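Long-range contacts in rhamnosidase B (Bacillus sp., PDB 2OKX), which hydrolyses terminal non-reducing alpha-L-rhamnose residues from rhamnosides as a glycoside hydrolase of family 78: residues P63-P68 against E562-D567; S100-L105 against E572-V577. One frame throughout, in Å; residues are numbered along the deposited sequence.

Interaction 1: P63-P68 against E562-D567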
loop_
_atom_site.group_PDB
_atom_site.type_symbol
_atom_site.label_atom_id
_atom_site.label_comp_id
_atom_site.label_asym_id
_atom_site.label_seq_id
_atom_site.Cartn_x
_atom_site.Cartn_y
_atom_site.Cartn_z
ATOM N N PRO A 63 -0.540 3.458 -16.415
ATOM C CA PRO A 63 -0.963 4.842 -16.193
ATOM C C PRO A 63 -1.163 5.017 -14.689
ATOM O O PRO A 63 -0.957 4.075 -13.929
ATOM C CB PRO A 63 -2.281 4.912 -16.953
ATOM C CG PRO A 63 -2.864 3.549 -16.680
ATOM C CD PRO A 63 -1.665 2.633 -16.895
ATOM N N VAL A 64 -1.547 6.211 -14.253
ATOM C CA VAL A 64 -1.798 6.416 -12.832
ATOM C C VAL A 64 -3.076 5.636 -12.538
ATOM O O VAL A 64 -3.813 5.289 -13.465
ATOM C CB VAL A 64 -1.993 7.913 -12.498
ATOM C CG1 VAL A 64 -0.698 8.677 -12.767
ATOM C CG2 VAL A 64 -3.132 8.497 -13.317
ATOM N N ARG A 65 -3.346 5.343 -11.271
ATOM C CA ARG A 65 -4.545 4.577 -10.950
ATOM C C ARG A 65 -5.800 5.355 -11.332
ATOM O O ARG A 65 -5.889 6.566 -11.106
ATOM C CB ARG A 65 -4.558 4.184 -9.467
ATOM C CG ARG A 65 -4.691 5.326 -8.474
ATOM C CD ARG A 65 -4.251 4.854 -7.087
ATOM N NE ARG A 65 -2.796 4.686 -7.024
ATOM C CZ ARG A 65 -2.156 3.981 -6.097
ATOM N NH1 ARG A 65 -2.839 3.360 -5.144
ATOM N NH2 ARG A 65 -0.827 3.908 -6.115
ATOM N N SER A 66 -6.766 4.654 -11.922
ATOM C CA SER A 66 -8.005 5.288 -12.373
ATOM C C SER A 66 -9.271 4.472 -12.147
ATOM O O SER A 66 -9.221 3.271 -11.887
ATOM C CB SER A 66 -7.956 5.551 -13.884
ATOM O OG SER A 66 -6.684 5.956 -14.340
ATOM N N TRP A 67 -10.407 5.159 -12.242
ATOM C CA TRP A 67 -11.708 4.502 -12.196
ATOM C C TRP A 67 -11.825 4.296 -13.709
ATOM O O TRP A 67 -11.589 5.232 -14.480
ATOM C CB TRP A 67 -12.831 5.450 -11.754
ATOM C CG TRP A 67 -12.808 5.883 -10.322
ATOM C CD1 TRP A 67 -12.437 7.108 -9.840
ATOM C CD2 TRP A 67 -13.226 5.115 -9.187
ATOM N NE1 TRP A 67 -12.603 7.150 -8.476
ATOM C CE2 TRP A 67 -13.084 5.941 -8.048
ATOM C CE3 TRP A 67 -13.706 3.808 -9.019
ATOM C CZ2 TRP A 67 -13.408 5.504 -6.760
ATOM C CZ3 TRP A 67 -14.027 3.373 -7.738
ATOM C CH2 TRP A 67 -13.876 4.223 -6.624
ATOM N N PRO A 68 -12.150 3.079 -14.163
ATOM C CA PRO A 68 -12.262 2.870 -15.611
ATOM C C PRO A 68 -13.104 3.912 -16.357
ATOM O O PRO A 68 -12.847 4.193 -17.527
ATOM C CB PRO A 68 -12.846 1.467 -15.701
ATOM C CG PRO A 68 -12.179 0.780 -14.539
ATOM C CD PRO A 68 -12.307 1.811 -13.430
ATOM N N GLU A 562 3.176 8.139 -4.244
ATOM C CA GLU A 562 3.340 7.542 -5.569
ATOM C C GLU A 562 2.521 8.444 -6.487
ATOM O O GLU A 562 2.630 9.665 -6.400
ATOM C CB GLU A 562 2.772 6.116 -5.586
ATOM C CG GLU A 562 3.411 5.174 -4.565
ATOM C CD GLU A 562 2.910 3.742 -4.673
ATOM O OE1 GLU A 562 3.336 2.909 -3.846
ATOM O OE2 GLU A 562 2.094 3.446 -5.578
ATOM N N ASP A 563 1.702 7.858 -7.357
ATOM C CA ASP A 563 0.852 8.665 -8.232
ATOM C C ASP A 563 -0.254 9.252 -7.349
ATOM O O ASP A 563 -0.961 10.186 -7.737
ATOM C CB ASP A 563 0.259 7.806 -9.346
ATOM C CG ASP A 563 -0.538 6.641 -8.814
ATOM O OD1 ASP A 563 -1.782 6.672 -8.931
ATOM O OD2 ASP A 563 0.082 5.701 -8.270
ATOM N N THR A 564 -0.389 8.682 -6.155
ATOM C CA THR A 564 -1.346 9.139 -5.150
ATOM C C THR A 564 -0.662 8.877 -3.816
ATOM O O THR A 564 0.364 8.196 -3.770
ATOM C CB THR A 564 -2.650 8.305 -5.130
ATOM O OG1 THR A 564 -2.339 6.952 -4.772
ATOM C CG2 THR A 564 -3.345 8.332 -6.484
ATOM N N PHE A 565 -1.202 9.428 -2.735
ATOM C CA PHE A 565 -0.640 9.132 -1.425
ATOM C C PHE A 565 -1.028 7.669 -1.230
ATOM O O PHE A 565 -2.028 7.219 -1.793
ATOM C CB PHE A 565 -1.315 9.963 -0.326
ATOM C CG PHE A 565 -0.883 11.400 -0.293
ATOM C CD1 PHE A 565 -1.758 12.413 -0.668
ATOM C CD2 PHE A 565 0.398 11.741 0.129
ATOM C CE1 PHE A 565 -1.363 13.752 -0.623
ATOM C CE2 PHE A 565 0.805 13.076 0.179
ATOM C CZ PHE A 565 -0.081 14.083 -0.199
ATOM N N VAL A 566 -0.246 6.919 -0.463
ATOM C CA VAL A 566 -0.587 5.526 -0.194
ATOM C C VAL A 566 -0.362 5.272 1.287
ATOM O O VAL A 566 0.363 6.020 1.948
ATOM C CB VAL A 566 0.264 4.519 -1.028
ATOM C CG1 VAL A 566 -0.049 4.671 -2.502
ATOM C CG2 VAL A 566 1.745 4.729 -0.770
ATOM N N ASP A 567 -1.008 4.243 1.816
ATOM C CA ASP A 567 -0.859 3.908 3.226
ATOM C C ASP A 567 0.570 3.450 3.507
ATOM O O ASP A 567 1.180 3.871 4.489
ATOM C CB ASP A 567 -1.869 2.816 3.625
ATOM C CG ASP A 567 -1.729 1.542 2.794
ATOM O OD1 ASP A 567 -1.377 1.638 1.601
ATOM O OD2 ASP A 567 -1.998 0.442 3.331
#
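Arg65 lays its guanidinium beside the Asp563 carboxylate, and the two flat groups, 28° apart, meet side-on through two nitrogens. Arg65 NE donates to Asp563 OD1 at 2.9 Å and Arg65 NH2 to Asp563 OD2, also at 2.9 Å, both on the syn side of the carboxylate and near the guanidinium plane. The backbone adds a third bond: Arg65 N reaches Asp563 OD1 over 3.1 Å, from above the carboxylate plane. The bend of Arg65 at chi3 (72°) brings NE to Asp563 OD1. Arg65 NH2 has a second acid at the guanidinium edge, Glu562 OE2 at 3.0 Å, whose carboxylate is twisted by 61°. Over the centre of one face of the Arg65 guanidinium sits Thr564 OG1, 3.2 Å above its plane; it donates to Phe565 O, while its CG2 packs on Arg65 CD. Arginine suits the place because a flat cation with several N-H groups can meet two acids and still offer NH1 to Gln573 O. A leucine here would take away the guanidinium, and Asp563 and Glu562 would probably be left as buried charges short of a partner, although Arg599 still pairs with Asp563. Val64 CG1 supplies the apolar flank, 3.7 Å from Asp563 CB. The whole is a buried salt-bridge network joining an N-terminal beta-sheet loop to the loop between helices 544-559 and 577-590 of the six-hairpin glycosidase domain.

Interaction 2: S100-L105 against E572-V577; sequences SNFYYL and EQVFWV
Val574 CG2 presses against Phe102 CB at 3.4 Å and also lies 4.2 Å from Tyr103 CD2, so in this apolar packing one methyl serves two consecutive aromatic residues. It can do so because Val574 CG1 stands anti to the backbone N (chi1 173°), which leaves CG2 beside that nitrogen. A beta-branched valine suits the place, since its other methyl, CG1, also approaches Phe102 CB. The Tyr103 ring meets backbone carbonyls as well, bringing CE2 within 3.5 Å of Glu572 O, which lies near the ring plane at its edge, and CD2 within 3.4 Å of Gln573 O, which approaches obliquely. The phenol suits a boundary of this kind, as its hydrocarbon edge packs while its OH bonds to Gln148. No direct hydrogen bond joins the segments; a water bridges them instead, donating to Phe102 O at 3.0 Å and accepting from Phe575 N at 3.1 Å. Each loop is also braced from within. Asn101 OD1 accepts from Tyr103 N at 2.8 Å, an Asx turn, and Trp576 NE1 donates to Glu572 OE2 at 2.9 Å, from above the carboxylate plane. Glu572 OE1 forms a salt bridge with Arg858 and a hydrogen bond with a glycerol, probably from the crystallisation liquor, which may mark a pocket. Between these segments, nonpolar contact and ring C-H groups facing carbonyl oxygens do the joining, with no salt bridge and one water as the bridge.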
loop_
_atom_site.group_PDB
_atom_site.type_symbol
_atom_site.label_atom_id
_atom_site.label_comp_id
_atom_site.label_asym_id
_atom_site.label_seq_id
_atom_site.Cartn_x
_atom_site.Cartn_y
_atom_site.Cartn_z
ATOM N N SER A 100 -9.548 -7.843 -10.115
ATOM C CA SER A 100 -9.685 -6.544 -9.462
ATOM C C SER A 100 -8.880 -6.489 -8.163
ATOM O O SER A 100 -8.634 -7.519 -7.539
ATOM C CB SER A 100 -11.160 -6.254 -9.148
ATOM O OG SER A 100 -11.942 -6.131 -10.327
ATOM N N ASN A 101 -8.452 -5.287 -7.772
ATOM C CA ASN A 101 -7.726 -5.106 -6.513
ATOM C C ASN A 101 -8.059 -3.733 -5.916
ATOM O O ASN A 101 -9.026 -3.097 -6.339
ATOM C CB ASN A 101 -6.205 -5.293 -6.688
ATOM C CG ASN A 101 -5.593 -4.362 -7.728
ATOM O OD1 ASN A 101 -5.884 -3.167 -7.770
ATOM N ND2 ASN A 101 -4.713 -4.913 -8.561
ATOM N N PHE A 102 -7.277 -3.285 -4.938
ATOM C CA PHE A 102 -7.531 -2.005 -4.270
ATOM C C PHE A 102 -7.105 -0.756 -5.044
ATOM O O PHE A 102 -7.284 0.361 -4.554
ATOM C CB PHE A 102 -6.858 -1.975 -2.891
ATOM C CG PHE A 102 -7.453 -2.925 -1.879
ATOM C CD1 PHE A 102 -8.073 -4.108 -2.273
ATOM C CD2 PHE A 102 -7.286 -2.684 -0.516
ATOM C CE1 PHE A 102 -8.509 -5.045 -1.324
ATOM C CE2 PHE A 102 -7.713 -3.609 0.440
ATOM C CZ PHE A 102 -8.325 -4.797 0.034
ATOM N N TYR A 103 -6.512 -0.927 -6.224
ATOM C CA TYR A 103 -6.114 0.223 -7.035
ATOM C C TYR A 103 -6.312 -0.023 -8.528
ATOM O O TYR A 103 -5.704 0.636 -9.376
ATOM C CB TYR A 103 -4.662 0.662 -6.740
ATOM C CG TYR A 103 -3.583 -0.414 -6.728
ATOM C CD1 TYR A 103 -3.271 -1.146 -7.878
ATOM C CD2 TYR A 103 -2.818 -0.638 -5.578
ATOM C CE1 TYR A 103 -2.219 -2.069 -7.883
ATOM C CE2 TYR A 103 -1.765 -1.555 -5.574
ATOM C CZ TYR A 103 -1.469 -2.265 -6.731
ATOM O OH TYR A 103 -0.417 -3.157 -6.732
ATOM N N TYR A 104 -7.196 -0.967 -8.834
ATOM C CA TYR A 104 -7.507 -1.328 -10.208
ATOM C C TYR A 104 -8.823 -2.094 -10.276
ATOM O O TYR A 104 -9.045 -3.027 -9.508
ATOM C CB TYR A 104 -6.382 -2.192 -10.797
ATOM C CG TYR A 104 -6.758 -2.866 -12.102
ATOM C CD1 TYR A 104 -7.180 -4.197 -12.127
ATOM C CD2 TYR A 104 -6.741 -2.158 -13.302
ATOM C CE1 TYR A 104 -7.585 -4.808 -13.322
ATOM C CE2 TYR A 104 -7.140 -2.755 -14.501
ATOM C CZ TYR A 104 -7.562 -4.079 -14.502
ATOM O OH TYR A 104 -7.965 -4.659 -15.682
ATOM N N LEU A 105 -9.701 -1.681 -11.186
ATOM C CA LEU A 105 -10.981 -2.361 -11.367
ATOM C C LEU A 105 -10.894 -3.124 -12.683
ATOM O O LEU A 105 -10.611 -2.539 -13.731
ATOM C CB LEU A 105 -12.140 -1.358 -11.400
ATOM C CG LEU A 105 -12.532 -0.740 -10.049
ATOM C CD1 LEU A 105 -11.497 0.300 -9.620
ATOM C CD2 LEU A 105 -13.900 -0.090 -10.173
ATOM N N GLU A 572 0.460 -2.730 0.944
ATOM C CA GLU A 572 -0.656 -2.312 0.100
ATOM C C GLU A 572 -0.445 -1.355 -1.077
ATOM O O GLU A 572 -0.942 -1.625 -2.176
ATOM C CB GLU A 572 -1.765 -1.766 1.009
ATOM C CG GLU A 572 -1.900 -2.553 2.318
ATOM C CD GLU A 572 -3.208 -2.300 3.047
ATOM O OE1 GLU A 572 -3.297 -2.645 4.246
ATOM O OE2 GLU A 572 -4.152 -1.773 2.425
ATOM N N GLN A 573 0.266 -0.247 -0.863
ATOM C CA GLN A 573 0.482 0.733 -1.931
ATOM C C GLN A 573 -0.890 1.251 -2.379
ATOM O O GLN A 573 -1.108 1.561 -3.556
ATOM C CB GLN A 573 1.216 0.088 -3.114
ATOM C CG GLN A 573 2.672 -0.288 -2.824
ATOM C CD GLN A 573 3.271 -1.219 -3.873
ATOM O OE1 GLN A 573 2.972 -1.114 -5.062
ATOM N NE2 GLN A 573 4.139 -2.125 -3.431
ATOM N N VAL A 574 -1.803 1.346 -1.416
ATOM C CA VAL A 574 -3.174 1.794 -1.658
ATOM C C VAL A 574 -3.456 3.217 -1.182
ATOM O O VAL A 574 -2.995 3.629 -0.117
ATOM C CB VAL A 574 -4.182 0.847 -0.954
ATOM C CG1 VAL A 574 -5.601 1.408 -1.048
ATOM C CG2 VAL A 574 -4.125 -0.536 -1.590
ATOM N N PHE A 575 -4.222 3.964 -1.973
ATOM C CA PHE A 575 -4.586 5.310 -1.577
ATOM C C PHE A 575 -5.745 5.228 -0.589
ATOM O O PHE A 575 -6.914 5.144 -0.983
ATOM C CB PHE A 575 -4.986 6.159 -2.794
ATOM C CG PHE A 575 -5.718 7.435 -2.442
ATOM C CD1 PHE A 575 -5.453 8.111 -1.251
ATOM C CD2 PHE A 575 -6.677 7.956 -3.305
ATOM C CE1 PHE A 575 -6.139 9.286 -0.927
ATOM C CE2 PHE A 575 -7.367 9.129 -2.994
ATOM C CZ PHE A 575 -7.098 9.794 -1.800
ATOM N N TRP A 576 -5.410 5.222 0.697
ATOM C CA TRP A 576 -6.417 5.193 1.742
ATOM C C TRP A 576 -6.714 6.648 2.077
ATOM O O TRP A 576 -5.808 7.430 2.369
ATOM C CB TRP A 576 -5.905 4.452 2.974
ATOM C CG TRP A 576 -6.025 2.956 2.875
ATOM C CD1 TRP A 576 -5.100 2.080 2.375
ATOM C CD2 TRP A 576 -7.113 2.159 3.356
ATOM N NE1 TRP A 576 -5.543 0.783 2.529
ATOM C CE2 TRP A 576 -6.774 0.806 3.131
ATOM C CE3 TRP A 576 -8.340 2.457 3.965
ATOM C CZ2 TRP A 576 -7.619 -0.249 3.497
ATOM C CZ3 TRP A 576 -9.182 1.407 4.329
ATOM C CH2 TRP A 576 -8.814 0.071 4.094
ATOM N N VAL A 577 -7.991 7.003 2.020
ATOM C CA VAL A 577 -8.430 8.369 2.260
ATOM C C VAL A 577 -8.075 8.931 3.630
ATOM O O VAL A 577 -7.542 10.037 3.730
ATOM C CB VAL A 577 -9.948 8.476 2.036
ATOM C CG1 VAL A 577 -10.417 9.915 2.232
ATOM C CG2 VAL A 577 -10.283 7.986 0.630
HETATM O O HOH W 1 -5.733 2.880 -4.439
#

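Overall arrangement
Both interactions lie deep in the molecule, their centres 8 Å apart, and join the same two regions: loops of the N-terminal beta-sheet region on one side, and on the other a single loop running from helix 544-559 to helix 577-590. Interaction 1 is ionic, a cation buried among acids; interaction 2 is mostly apolar, with a water as its polar bridge, and includes the partly exposed Tyr103. They also meet directly, since Asp567 N of interaction 1 probably bonds to Val574 O of interaction 2. Between the same two regions, then, charge carries interaction 1, while valine-aromatic contacts and a water carry interaction 2.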